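Local coordinates for clavulanic acid biosynthesis oligopeptide binding protein 2 (Streptomyces clavuligerus, PDB 2WOL), which is a solute-binding protein of the clavulanic acid biosynthetic pathway that probably binds oligopeptides and may serve in peptide transport, at residues P311-F316 with E439-H444; G447-D452 with W480-L485; R392-T397 with E419-E424. All coordinates share one frame; numbering follows the deposited sequence.

Contact 1: residues P311-F316 with E439-H444; sequences PHIPPF and ETVREH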
ATOM      1  N   PRO A 311       8.577 -13.899 -19.202  1.00  9.09           N
ATOM      2  CA  PRO A 311       9.496 -14.777 -19.941  1.00  9.43           C
ATOM      3  C   PRO A 311       9.017 -16.223 -20.120  1.00 10.12           C
ATOM      4  O   PRO A 311       9.458 -16.897 -21.056  1.00 10.72           O
ATOM      5  CB  PRO A 311      10.773 -14.730 -19.097  1.00  9.59           C
ATOM      6  CG  PRO A 311      10.720 -13.380 -18.461  1.00  9.39           C
ATOM      7  CD  PRO A 311       9.271 -13.235 -18.082  1.00  8.88           C
ATOM      8  N   HIS A 312       8.123 -16.684 -19.248  1.00 10.37           N
ATOM      9  CA  HIS A 312       7.547 -18.027 -19.368  1.00 10.29           C
ATOM     10  C   HIS A 312       6.520 -18.160 -20.500  1.00 10.57           C
ATOM     11  O   HIS A 312       6.037 -19.265 -20.791  1.00 10.88           O
ATOM     12  CB  HIS A 312       6.979 -18.524 -18.028  1.00 10.22           C
ATOM     13  CG  HIS A 312       6.242 -17.483 -17.240  1.00  9.96           C
ATOM     14  ND1 HIS A 312       6.884 -16.484 -16.539  1.00 10.02           N
ATOM     15  CD2 HIS A 312       4.917 -17.313 -17.012  1.00 10.19           C
ATOM     16  CE1 HIS A 312       5.984 -15.735 -15.923  1.00  9.97           C
ATOM     17  NE2 HIS A 312       4.784 -16.216 -16.195  1.00 10.57           N
ATOM     18  N   ILE A 313       6.201 -17.039 -21.143  1.00 10.39           N
ATOM     19  CA  ILE A 313       5.287 -17.017 -22.280  1.00 10.22           C
ATOM     20  C   ILE A 313       6.046 -16.558 -23.529  1.00 10.65           C
ATOM     21  O   ILE A 313       6.235 -15.361 -23.727  1.00 10.28           O
ATOM     22  CB  ILE A 313       4.068 -16.072 -22.030  1.00 10.26           C
ATOM     23  CG1 ILE A 313       3.415 -16.318 -20.656  1.00 10.33           C
ATOM     24  CG2 ILE A 313       3.058 -16.155 -23.184  1.00 10.03           C
ATOM     25  CD1 ILE A 313       2.848 -17.723 -20.441  1.00  9.62           C
ATOM     26  N   PRO A 314       6.508 -17.506 -24.367  1.00 11.03           N
ATOM     27  CA  PRO A 314       7.158 -17.111 -25.619  1.00 11.09           C
ATOM     28  C   PRO A 314       6.265 -16.185 -26.450  1.00 10.93           C
ATOM     29  O   PRO A 314       5.047 -16.346 -26.437  1.00 11.15           O
ATOM     30  CB  PRO A 314       7.366 -18.450 -26.336  1.00 11.14           C
ATOM     31  CG  PRO A 314       7.487 -19.439 -25.227  1.00 11.74           C
ATOM     32  CD  PRO A 314       6.495 -18.972 -24.197  1.00 11.10           C
ATOM     33  N   PRO A 315       6.862 -15.215 -27.169  1.00 10.63           N
ATOM     34  CA  PRO A 315       8.299 -14.980 -27.314  1.00 10.29           C
ATOM     35  C   PRO A 315       8.900 -14.005 -26.291  1.00 10.19           C
ATOM     36  O   PRO A 315       9.979 -13.458 -26.527  1.00 10.08           O
ATOM     37  CB  PRO A 315       8.390 -14.376 -28.716  1.00 10.57           C
ATOM     38  CG  PRO A 315       7.142 -13.578 -28.831  1.00 10.75           C
ATOM     39  CD  PRO A 315       6.086 -14.263 -27.982  1.00 10.46           C
ATOM     40  N   PHE A 316       8.222 -13.807 -25.164  1.00  9.72           N
ATOM     41  CA  PHE A 316       8.688 -12.841 -24.166  1.00  9.60           C
ATOM     42  C   PHE A 316       9.862 -13.339 -23.324  1.00  9.70           C
ATOM     43  O   PHE A 316      10.345 -12.630 -22.449  1.00  9.57           O
ATOM     44  CB  PHE A 316       7.527 -12.352 -23.299  1.00  9.32           C
ATOM     45  CG  PHE A 316       6.494 -11.606 -24.077  1.00  8.81           C
ATOM     46  CD1 PHE A 316       5.391 -12.264 -24.597  1.00  8.45           C
ATOM     47  CD2 PHE A 316       6.657 -10.251 -24.342  1.00  8.35           C
ATOM     48  CE1 PHE A 316       4.443 -11.581 -25.341  1.00  9.27           C
ATOM     49  CE2 PHE A 316       5.711  -9.557 -25.087  1.00  8.74           C
ATOM     50  CZ  PHE A 316       4.601 -10.225 -25.588  1.00  9.44           C
ATOM     51  N   GLU A 439      -0.401 -20.027 -12.704  1.00 13.15           N
ATOM     52  CA  GLU A 439      -1.073 -21.039 -13.529  1.00 13.58           C
ATOM     53  C   GLU A 439      -2.065 -20.402 -14.503  1.00 13.24           C
ATOM     54  O   GLU A 439      -2.189 -20.849 -15.647  1.00 13.36           O
ATOM     55  CB  GLU A 439      -1.810 -22.060 -12.657  0.50 13.51           C
ATOM     56  CG  GLU A 439      -0.919 -23.023 -11.880  0.50 14.00           C
ATOM     57  CD  GLU A 439      -1.701 -23.846 -10.862  0.50 14.38           C
ATOM     58  OE1 GLU A 439      -2.822 -24.300 -11.183  0.50 15.85           O
ATOM     59  OE2 GLU A 439      -1.195 -24.039  -9.736  0.50 15.92           O
ATOM     60  N   THR A 440      -2.758 -19.357 -14.050  1.00 12.71           N
ATOM     61  CA  THR A 440      -3.713 -18.634 -14.892  1.00 12.57           C
ATOM     62  C   THR A 440      -2.985 -17.919 -16.024  1.00 12.09           C
ATOM     63  O   THR A 440      -3.440 -17.929 -17.168  1.00 11.73           O
ATOM     64  CB  THR A 440      -4.538 -17.617 -14.073  1.00 12.85           C
ATOM     65  OG1 THR A 440      -5.226 -18.305 -13.025  1.00 13.36           O
ATOM     66  CG2 THR A 440      -5.558 -16.894 -14.952  1.00 13.09           C
ATOM     67  N   VAL A 441      -1.846 -17.314 -15.694  1.00 11.50           N
ATOM     68  CA  VAL A 441      -1.009 -16.632 -16.679  1.00 11.02           C
ATOM     69  C   VAL A 441      -0.599 -17.611 -17.789  1.00 10.92           C
ATOM     70  O   VAL A 441      -0.649 -17.273 -18.973  1.00 10.62           O
ATOM     71  CB  VAL A 441       0.224 -15.972 -16.003  1.00 11.06           C
ATOM     72  CG1 VAL A 441       1.222 -15.454 -17.039  1.00 10.37           C
ATOM     73  CG2 VAL A 441      -0.222 -14.837 -15.083  1.00 11.30           C
ATOM     74  N   ARG A 442      -0.225 -18.828 -17.398  1.00 11.06           N
ATOM     75  CA  ARG A 442       0.144 -19.872 -18.358  1.00 11.28           C
ATOM     76  C   ARG A 442      -1.061 -20.420 -19.130  1.00 11.54           C
ATOM     77  O   ARG A 442      -0.981 -20.616 -20.342  1.00 11.78           O
ATOM     78  CB  ARG A 442       0.911 -20.995 -17.661  1.00 11.49           C
ATOM     79  CG  ARG A 442       2.334 -20.617 -17.304  1.00 12.32           C
ATOM     80  CD  ARG A 442       2.908 -21.562 -16.263  1.00 12.67           C
ATOM     81  NE  ARG A 442       4.309 -21.273 -15.975  1.00 12.58           N
ATOM     82  CZ  ARG A 442       4.726 -20.314 -15.150  1.00 12.86           C
ATOM     83  NH1 ARG A 442       3.846 -19.534 -14.525  1.00 12.43           N
ATOM     84  NH2 ARG A 442       6.028 -20.140 -14.954  1.00 12.70           N
ATOM     85  N   GLU A 443      -2.175 -20.648 -18.433  1.00 11.50           N
ATOM     86  CA  GLU A 443      -3.401 -21.164 -19.065  1.00 11.99           C
ATOM     87  C   GLU A 443      -3.849 -20.310 -20.256  1.00 11.41           C
ATOM     88  O   GLU A 443      -4.219 -20.836 -21.314  1.00 11.26           O
ATOM     89  CB  GLU A 443      -4.537 -21.270 -18.039  1.00 11.98           C
ATOM     90  CG  GLU A 443      -5.863 -21.762 -18.625  1.00 12.99           C
ATOM     91  CD  GLU A 443      -7.012 -21.782 -17.625  1.00 13.80           C
ATOM     92  OE1 GLU A 443      -6.767 -21.687 -16.401  1.00 17.50           O
ATOM     93  OE2 GLU A 443      -8.175 -21.894 -18.071  1.00 16.96           O
ATOM     94  N   HIS A 444      -3.806 -18.993 -20.074  1.00 10.90           N
ATOM     95  CA  HIS A 444      -4.292 -18.060 -21.082  1.00 10.61           C
ATOM     96  C   HIS A 444      -3.174 -17.460 -21.930  1.00  9.96           C
ATOM     97  O   HIS A 444      -3.444 -16.682 -22.845  1.00 10.39           O
ATOM     98  CB  HIS A 444      -5.121 -16.956 -20.429  1.00 10.43           C
ATOM     99  CG  HIS A 444      -6.333 -17.463 -19.715  1.00 11.46           C
ATOM    100  ND1 HIS A 444      -7.438 -17.946 -20.382  1.00 12.08           N
ATOM    101  CD2 HIS A 444      -6.610 -17.573 -18.396  1.00 12.65           C
ATOM    102  CE1 HIS A 444      -8.348 -18.327 -19.502  1.00 12.94           C
ATOM    103  NE2 HIS A 444      -7.870 -18.109 -18.289  1.00 12.99           N
TER
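Arg442 lays its guanidinium flat on the imidazole of His312, a cation–aromatic stack in which the two planes are only 6° apart and their centres 4.1 Å from each other. NH1 of Arg442 sits 3.5 Å from CD2 of His312, while NH2 of Arg442 lies 3.5 Å from CG of the same ring and also near its CB. The ring is offered to the helix because CG of His312 lies between the backbone N and the carbonyl carbon (chi1 41°). From the helix, an arginine chain extended from CG to NE carries the flat group across, and chi4 of 81° places CZ out of line with the extended chain.

Val441 meets the same imidazole differently: CG1 comes up at the ring edge, near its plane, 3.7 Å from NE2 of His312. Beside this pair Ile313 adds a looser apolar touch, CG1 to CG1 of Val441 at 4.3 Å, and its CD1 lies over the helix backbone, 3.8 Å from the carbonyl O of Val441 and close to CA of Arg442. No hydrogen bond crosses the contact. The guanidinium is instead fixed from outside, NH1 of Arg442 forming a salt bridge with Glu484 and a hydrogen bond to the carbonyl O of Pro438. Residues 311-316 lie in the loop between strand 303-309 and helix 319-327, held here against helix 438-444, whose Val441 also packs on Leu449 of strand 448-453.

Contact 2: residues G447-D452 with W480-L485; sequences GLLVTD and WNLPEL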
ATOM      1  N   GLY A 447       1.321 -12.997 -22.146  1.00  8.98           N
ATOM      2  CA  GLY A 447       2.685 -12.504 -22.310  1.00  8.71           C
ATOM      3  C   GLY A 447       2.881 -11.113 -21.741  1.00  8.42           C
ATOM      4  O   GLY A 447       3.992 -10.757 -21.344  1.00  8.55           O
ATOM      5  N   LEU A 448       1.800 -10.333 -21.729  1.00  8.33           N
ATOM      6  CA  LEU A 448       1.775  -9.024 -21.079  1.00  8.13           C
ATOM      7  C   LEU A 448       0.609  -8.953 -20.102  1.00  8.10           C
ATOM      8  O   LEU A 448      -0.434  -9.574 -20.330  1.00  8.07           O
ATOM      9  CB  LEU A 448       1.642  -7.890 -22.105  1.00  8.54           C
ATOM     10  CG  LEU A 448       2.548  -7.892 -23.338  1.00  8.98           C
ATOM     11  CD1 LEU A 448       1.780  -8.444 -24.535  1.00 11.21           C
ATOM     12  CD2 LEU A 448       3.062  -6.500 -23.648  1.00 11.90           C
ATOM     13  N   LEU A 449       0.792  -8.189 -19.027  1.00  7.83           N
ATOM     14  CA  LEU A 449      -0.231  -8.012 -17.993  1.00  8.19           C
ATOM     15  C   LEU A 449      -0.273  -6.560 -17.551  1.00  8.43           C
ATOM     16  O   LEU A 449       0.775  -5.961 -17.284  1.00  8.25           O
ATOM     17  CB  LEU A 449       0.070  -8.896 -16.778  1.00  8.22           C
ATOM     18  CG  LEU A 449      -0.065 -10.411 -16.958  1.00  8.62           C
ATOM     19  CD1 LEU A 449       0.612 -11.153 -15.814  1.00  9.35           C
ATOM     20  CD2 LEU A 449      -1.547 -10.792 -17.055  1.00  9.11           C
ATOM     21  N   VAL A 450      -1.479  -6.001 -17.469  1.00  8.91           N
ATOM     22  CA  VAL A 450      -1.669  -4.646 -16.952  1.00  9.40           C
ATOM     23  C   VAL A 450      -1.992  -4.723 -15.470  1.00  9.42           C
ATOM     24  O   VAL A 450      -2.885  -5.467 -15.060  1.00  9.39           O
ATOM     25  CB  VAL A 450      -2.826  -3.906 -17.671  1.00  9.70           C
ATOM     26  CG1 VAL A 450      -3.030  -2.499 -17.082  1.00 10.12           C
ATOM     27  CG2 VAL A 450      -2.567  -3.820 -19.163  1.00  9.64           C
ATOM     28  N   THR A 451      -1.276  -3.954 -14.658  1.00  9.52           N
ATOM     29  CA  THR A 451      -1.601  -3.900 -13.241  1.00 10.17           C
ATOM     30  C   THR A 451      -1.176  -2.593 -12.584  1.00 10.20           C
ATOM     31  O   THR A 451      -0.550  -1.744 -13.216  1.00  9.85           O
ATOM     32  CB  THR A 451      -1.046  -5.135 -12.474  1.00 10.45           C
ATOM     33  OG1 THR A 451      -1.724  -5.256 -11.217  1.00 11.59           O
ATOM     34  CG2 THR A 451       0.455  -5.035 -12.249  1.00 11.25           C
ATOM     35  N   ASP A 452      -1.558  -2.429 -11.323  1.00 10.67           N
ATOM     36  CA  ASP A 452      -1.035  -1.355 -10.494  1.00 11.15           C
ATOM     37  C   ASP A 452      -0.597  -1.945  -9.163  1.00 10.74           C
ATOM     38  O   ASP A 452      -1.047  -3.030  -8.788  1.00 11.79           O
ATOM     39  CB  ASP A 452      -2.041  -0.205 -10.337  1.00 11.83           C
ATOM     40  CG  ASP A 452      -3.245  -0.566  -9.480  1.00 14.19           C
ATOM     41  OD1 ASP A 452      -3.631  -1.751  -9.401  1.00 16.81           O
ATOM     42  OD2 ASP A 452      -3.828   0.368  -8.890  1.00 18.47           O
ATOM     43  N   TRP A 480       2.890 -11.172  -6.971  1.00 11.15           N
ATOM     44  CA  TRP A 480       3.181  -9.830  -7.458  1.00 11.06           C
ATOM     45  C   TRP A 480       4.451  -9.749  -8.303  1.00 10.53           C
ATOM     46  O   TRP A 480       4.743  -8.713  -8.907  1.00 10.62           O
ATOM     47  CB  TRP A 480       3.220  -8.842  -6.295  1.00 11.59           C
ATOM     48  CG  TRP A 480       1.848  -8.435  -5.908  1.00 12.29           C
ATOM     49  CD1 TRP A 480       1.118  -8.890  -4.848  1.00 12.48           C
ATOM     50  CD2 TRP A 480       1.009  -7.518  -6.613  1.00 11.99           C
ATOM     51  NE1 TRP A 480      -0.121  -8.292  -4.839  1.00 13.00           N
ATOM     52  CE2 TRP A 480      -0.212  -7.442  -5.909  1.00 12.85           C
ATOM     53  CE3 TRP A 480       1.180  -6.734  -7.762  1.00 12.60           C
ATOM     54  CZ2 TRP A 480      -1.266  -6.616  -6.320  1.00 12.52           C
ATOM     55  CZ3 TRP A 480       0.136  -5.917  -8.170  1.00 12.36           C
ATOM     56  CH2 TRP A 480      -1.074  -5.866  -7.448  1.00 12.66           C
ATOM     57  N   ASN A 481       5.204 -10.842  -8.329  1.00 10.06           N
ATOM     58  CA  ASN A 481       6.338 -10.974  -9.226  1.00  9.86           C
ATOM     59  C   ASN A 481       5.820 -11.624 -10.504  1.00  9.74           C
ATOM     60  O   ASN A 481       5.995 -12.827 -10.738  1.00  9.67           O
ATOM     61  CB  ASN A 481       7.455 -11.795  -8.568  1.00  9.83           C
ATOM     62  CG  ASN A 481       8.723 -11.855  -9.411  1.00  9.34           C
ATOM     63  OD1 ASN A 481       8.703 -11.586 -10.612  1.00  9.00           O
ATOM     64  ND2 ASN A 481       9.838 -12.217  -8.775  1.00  9.77           N
ATOM     65  N   LEU A 482       5.173 -10.812 -11.333  1.00  9.26           N
ATOM     66  CA  LEU A 482       4.445 -11.328 -12.492  1.00  9.09           C
ATOM     67  C   LEU A 482       5.346 -11.958 -13.558  1.00  8.85           C
ATOM     68  O   LEU A 482       5.007 -13.015 -14.097  1.00  8.81           O
ATOM     69  CB  LEU A 482       3.512 -10.262 -13.086  1.00  9.25           C
ATOM     70  CG  LEU A 482       2.455  -9.669 -12.144  1.00  9.68           C
ATOM     71  CD1 LEU A 482       1.589  -8.645 -12.867  1.00 10.08           C
ATOM     72  CD2 LEU A 482       1.590 -10.745 -11.483  1.00 11.26           C
ATOM     73  N   PRO A 483       6.497 -11.328 -13.864  1.00  8.89           N
ATOM     74  CA  PRO A 483       7.441 -11.987 -14.771  1.00  9.17           C
ATOM     75  C   PRO A 483       8.101 -13.227 -14.171  1.00  9.46           C
ATOM     76  O   PRO A 483       8.798 -13.954 -14.884  1.00  9.63           O
ATOM     77  CB  PRO A 483       8.512 -10.913 -15.001  1.00  9.02           C
ATOM     78  CG  PRO A 483       7.859  -9.619 -14.613  1.00  9.06           C
ATOM     79  CD  PRO A 483       6.976  -9.990 -13.471  1.00  8.91           C
ATOM     80  N   GLU A 484       7.901 -13.452 -12.873  1.00  9.88           N
ATOM     81  CA  GLU A 484       8.598 -14.517 -12.137  1.00 10.60           C
ATOM     82  C   GLU A 484      10.115 -14.404 -12.321  1.00 10.90           C
ATOM     83  O   GLU A 484      10.811 -15.393 -12.582  1.00 11.17           O
ATOM     84  CB  GLU A 484       8.065 -15.905 -12.526  1.00 10.69           C
ATOM     85  CG  GLU A 484       6.582 -16.076 -12.211  1.00 11.34           C
ATOM     86  CD  GLU A 484       5.973 -17.353 -12.764  1.00 11.35           C
ATOM     87  OE1 GLU A 484       6.696 -18.369 -12.891  1.00 12.59           O
ATOM     88  OE2 GLU A 484       4.757 -17.337 -13.059  1.00 11.39           O
ATOM     89  N   LEU A 485      10.611 -13.175 -12.208  1.00 10.91           N
ATOM     90  CA  LEU A 485      12.037 -12.914 -12.260  1.00 11.36           C
ATOM     91  C   LEU A 485      12.703 -13.596 -11.079  1.00 11.80           C
ATOM     92  O   LEU A 485      12.279 -13.430  -9.935  1.00 11.70           O
ATOM     93  CB  LEU A 485      12.317 -11.408 -12.236  1.00 11.18           C
ATOM     94  CG  LEU A 485      13.757 -10.984 -12.550  1.00 11.28           C
ATOM     95  CD1 LEU A 485      14.091 -11.244 -14.010  1.00 11.94           C
ATOM     96  CD2 LEU A 485      13.988  -9.517 -12.204  1.00 11.35           C
TER
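Leu482 pushes its CD1 toward residues 447-452 and meets two side chains there, and these aliphatic touches are the first kind of interaction in the contact. CD1 of Leu449 lies 4.0 Å from CD1 of Leu482, the two leucines crossing obliquely, and the same Leu449 methyl also approaches CB of Leu482. Thr451 and Leu482 reach toward each other tip to tip, CG2 of the threonine standing 3.8 Å from CD1 of the leucine. That methyl faces the leucine with CG2 between the backbone N and the carbonyl carbon, while OG1 is anti to the backbone N (chi1 -162°).

The second kind is polar atoms against an aromatic ring. The carbonyl O of Asp452 sits at the edge of the Trp480 indole, near its plane, 3.1 Å from CH2 and almost as close to CZ3, so that ring carbons rather than an N-H face the oxygen. OG1 of Thr451 approaches CZ3 of Trp480 obliquely at 3.6 Å. The indole also meets the rings of Trp453 and Phe431, and a glycerol, probably from the crystallisation liquor, lies about 4 Å from the Trp480 side chain at the nearest atoms.

In the fold, Leu449 and Thr451 project from one side of strand 448-453, which runs between strands 303-309 and 391-398 in a mixed sheet; Val450 points the other way, onto helix 401-414. Residues 480-485, in the loop leading to helix 488-499, thus pack against one face of that sheet.

Hydrogen bonds belong to the loop itself. A type I turn runs from Asn481 to Glu484, closed by Glu484 N to Asn481 O. The Asn481 amide grips Leu485 twice: OD1 accepts from Leu485 N at 3.0 Å, and ND2 donates to Leu485 O, also at 3.0 Å, in the carbonyl plane on a lone pair.

Contact 3: residues R392-T397 with E419-E424; sequences RAVIGT and ELTVKE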
ATOM      1  N   ARG A 392       2.374 -12.258 -32.817  1.00 12.28           N
ATOM      2  CA  ARG A 392       1.082 -12.184 -32.146  1.00 12.42           C
ATOM      3  C   ARG A 392       1.216 -12.564 -30.679  1.00 11.96           C
ATOM      4  O   ARG A 392       2.006 -13.444 -30.322  1.00 12.17           O
ATOM      5  CB  ARG A 392       0.053 -13.070 -32.851  1.00 13.22           C
ATOM      6  CG  ARG A 392      -0.325 -12.558 -34.228  1.00 15.02           C
ATOM      7  CD  ARG A 392      -1.584 -13.215 -34.753  1.00 18.90           C
ATOM      8  NE  ARG A 392      -1.940 -12.700 -36.074  1.00 21.88           N
ATOM      9  CZ  ARG A 392      -2.949 -13.151 -36.816  1.00 23.16           C
ATOM     10  NH1 ARG A 392      -3.721 -14.138 -36.376  1.00 23.89           N
ATOM     11  NH2 ARG A 392      -3.184 -12.611 -38.006  1.00 23.96           N
ATOM     12  N   ALA A 393       0.460 -11.874 -29.829  1.00 11.46           N
ATOM     13  CA  ALA A 393       0.475 -12.139 -28.392  1.00 10.96           C
ATOM     14  C   ALA A 393      -0.832 -11.711 -27.734  1.00 10.58           C
ATOM     15  O   ALA A 393      -1.710 -11.141 -28.387  1.00 10.23           O
ATOM     16  CB  ALA A 393       1.675 -11.455 -27.726  1.00 11.46           C
ATOM     17  N   VAL A 394      -0.948 -12.006 -26.441  1.00  9.95           N
ATOM     18  CA  VAL A 394      -2.137 -11.686 -25.656  1.00 10.04           C
ATOM     19  C   VAL A 394      -1.753 -10.858 -24.434  1.00  9.62           C
ATOM     20  O   VAL A 394      -0.803 -11.189 -23.717  1.00  9.94           O
ATOM     21  CB  VAL A 394      -2.887 -12.974 -25.194  1.00  9.63           C
ATOM     22  CG1 VAL A 394      -4.142 -12.626 -24.407  1.00 10.26           C
ATOM     23  CG2 VAL A 394      -3.246 -13.849 -26.391  1.00 10.96           C
ATOM     24  N   ILE A 395      -2.506  -9.784 -24.208  1.00 10.02           N
ATOM     25  CA  ILE A 395      -2.365  -8.969 -23.007  1.00 10.12           C
ATOM     26  C   ILE A 395      -3.526  -9.237 -22.046  1.00 10.43           C
ATOM     27  O   ILE A 395      -4.694  -9.199 -22.443  1.00 10.35           O
ATOM     28  CB  ILE A 395      -2.218  -7.446 -23.336  1.00  9.91           C
ATOM     29  CG1 ILE A 395      -1.978  -6.634 -22.052  1.00  9.66           C
ATOM     30  CG2 ILE A 395      -3.413  -6.918 -24.165  1.00 10.28           C
ATOM     31  CD1 ILE A 395      -1.407  -5.241 -22.297  1.00 10.14           C
ATOM     32  N   GLY A 396      -3.190  -9.529 -20.791  1.00 10.61           N
ATOM     33  CA  GLY A 396      -4.189  -9.756 -19.750  1.00 11.40           C
ATOM     34  C   GLY A 396      -4.528  -8.474 -19.015  1.00 12.16           C
ATOM     35  O   GLY A 396      -3.647  -7.656 -18.740  1.00 11.59           O
ATOM     36  N   THR A 397      -5.808  -8.297 -18.691  1.00 13.10           N
ATOM     37  CA  THR A 397      -6.272  -7.073 -18.042  1.00 14.53           C
ATOM     38  C   THR A 397      -7.597  -7.279 -17.301  1.00 15.82           C
ATOM     39  O   THR A 397      -8.170  -8.369 -17.337  1.00 15.35           O
ATOM     40  CB  THR A 397      -6.398  -5.916 -19.068  1.00 14.59           C
ATOM     41  OG1 THR A 397      -6.590  -4.679 -18.377  1.00 14.86           O
ATOM     42  CG2 THR A 397      -7.559  -6.147 -20.029  1.00 13.84           C
ATOM     43  N   GLU A 419       0.948  -7.712 -32.894  1.00 13.76           N
ATOM     44  CA  GLU A 419      -0.508  -7.794 -32.944  1.00 14.53           C
ATOM     45  C   GLU A 419      -1.029  -8.440 -31.673  1.00 13.86           C
ATOM     46  O   GLU A 419      -0.876  -9.647 -31.467  1.00 13.54           O
ATOM     47  CB  GLU A 419      -0.964  -8.614 -34.156  1.00 14.47           C
ATOM     48  CG  GLU A 419      -0.496  -8.092 -35.505  1.00 16.49           C
ATOM     49  CD  GLU A 419      -0.839  -9.045 -36.641  1.00 17.03           C
ATOM     50  OE1 GLU A 419      -1.836  -9.793 -36.517  1.00 21.34           O
ATOM     51  OE2 GLU A 419      -0.110  -9.044 -37.655  1.00 22.04           O
ATOM     52  N   LEU A 420      -1.646  -7.630 -30.821  1.00 13.53           N
ATOM     53  CA  LEU A 420      -2.160  -8.119 -29.554  1.00 13.42           C
ATOM     54  C   LEU A 420      -3.665  -8.272 -29.565  1.00 13.57           C
ATOM     55  O   LEU A 420      -4.381  -7.469 -30.165  1.00 13.69           O
ATOM     56  CB  LEU A 420      -1.781  -7.175 -28.411  1.00 13.63           C
ATOM     57  CG  LEU A 420      -0.316  -6.858 -28.127  1.00 13.54           C
ATOM     58  CD1 LEU A 420      -0.239  -6.028 -26.858  1.00 13.40           C
ATOM     59  CD2 LEU A 420       0.509  -8.123 -27.989  1.00 13.90           C
ATOM     60  N   THR A 421      -4.133  -9.317 -28.894  1.00 13.28           N
ATOM     61  CA  THR A 421      -5.533  -9.414 -28.520  1.00 13.52           C
ATOM     62  C   THR A 421      -5.610  -9.317 -27.001  1.00 13.06           C
ATOM     63  O   THR A 421      -4.614  -9.532 -26.300  1.00 12.81           O
ATOM     64  CB  THR A 421      -6.183 -10.706 -29.036  1.00 13.68           C
ATOM     65  OG1 THR A 421      -5.419 -11.832 -28.600  1.00 14.38           O
ATOM     66  CG2 THR A 421      -6.240 -10.704 -30.563  1.00 14.40           C
ATOM     67  N   VAL A 422      -6.792  -8.981 -26.499  1.00 12.92           N
ATOM     68  CA  VAL A 422      -6.978  -8.665 -25.092  1.00 13.17           C
ATOM     69  C   VAL A 422      -7.773  -9.771 -24.401  1.00 13.43           C
ATOM     70  O   VAL A 422      -8.837 -10.178 -24.882  1.00 13.86           O
ATOM     71  CB  VAL A 422      -7.702  -7.305 -24.926  1.00 13.16           C
ATOM     72  CG1 VAL A 422      -7.853  -6.953 -23.464  1.00 13.02           C
ATOM     73  CG2 VAL A 422      -6.956  -6.194 -25.666  1.00 13.23           C
ATOM     74  N   LYS A 423      -7.243 -10.260 -23.285  1.00 13.67           N
ATOM     75  CA  LYS A 423      -7.947 -11.231 -22.451  1.00 14.10           C
ATOM     76  C   LYS A 423      -8.328 -10.574 -21.132  1.00 14.53           C
ATOM     77  O   LYS A 423      -7.460 -10.216 -20.333  1.00 13.99           O
ATOM     78  CB  LYS A 423      -7.088 -12.483 -22.214  1.00 14.29           C
ATOM     79  CG  LYS A 423      -7.666 -13.495 -21.215  1.00 14.50           C
ATOM     80  CD  LYS A 423      -8.952 -14.139 -21.720  1.00 15.96           C
ATOM     81  CE  LYS A 423      -9.576 -15.023 -20.651  1.00 16.25           C
ATOM     82  NZ  LYS A 423     -10.803 -15.706 -21.156  1.00 16.91           N
ATOM     83  N   GLU A 424      -9.628 -10.403 -20.919  1.00 15.28           N
ATOM     84  CA  GLU A 424     -10.121  -9.831 -19.672  1.00 16.33           C
ATOM     85  C   GLU A 424     -10.307 -10.906 -18.616  1.00 16.92           C
ATOM     86  O   GLU A 424     -10.805 -11.999 -18.906  1.00 17.11           O
ATOM     87  CB  GLU A 424     -11.428  -9.070 -19.893  1.00 16.50           C
ATOM     88  CG  GLU A 424     -11.236  -7.743 -20.604  1.00 17.71           C
ATOM     89  CD  GLU A 424     -12.533  -6.982 -20.804  1.00 19.72           C
ATOM     90  OE1 GLU A 424     -13.622  -7.594 -20.714  1.00 21.60           O
ATOM     91  OE2 GLU A 424     -12.462  -5.764 -21.055  1.00 20.58           O
TER
HETATM   92  O   HOH W   1      -3.409 -12.650 -30.542  1.00 20.69           O
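Ile395 and Val422 stand side by side and point the same way, their CG2 methyls 3.9 Å apart, as paired residues of these two parallel strands. Ala393, Leu420 and Thr397 share this face: CD2 of Leu420 closes to 3.5 Å on CB of Ala393, and CG2 of Thr397 comes within 3.5 Å of CG1 of Val422, the two side chains lying at a slant. On the other face Val394 lies alongside Lys423, CG1 to CB 3.7 Å, whereas Arg392 and Glu419 cross with guanidinium and carboxylate planes 50° apart. Their salt bridge runs from NE of Arg392 to OE1 of Glu419 at 2.9 Å, but as a hydrogen bond it is weak, bent to 129°.

Five backbone bonds join the strands, from Ala393 N to Glu419 O through to Thr397 N to Lys423 O. A water donates to Ala393 O and is also hydrogen-bonded to OG1 of Thr421. The short strand axes cross at 32°, a parallel pairing with twist. With helix 401-414 between them in sequence, and packing on Leu420, Thr397 and Val422, these strands form a classic beta-alpha-beta crossover unit.

In the fold
The three contacts lie on the same side of the chain's centre and contain or adjoin strand 448-453. Contact 2 is the buried one, its centre about 17 Å from that of the chain, and works largely by side chains packed on one face of the sheet. Contacts 1 and 3, with centres at about 27 and 28 Å, are only partly buried and place charged groups toward solvent: a stacked arginine in contact 1, a salt bridge between neighbouring strands in contact 3. Contact 3 alone is built on backbone bonds, and its Gly396 probably hydrogen-bonds on to Leu448 and Val450 of contact 2. Contacts 1 and 2 share the Arg442–Glu484 salt bridge, whereas Phe316 and Ala393 link contacts 1 and 3 by packing.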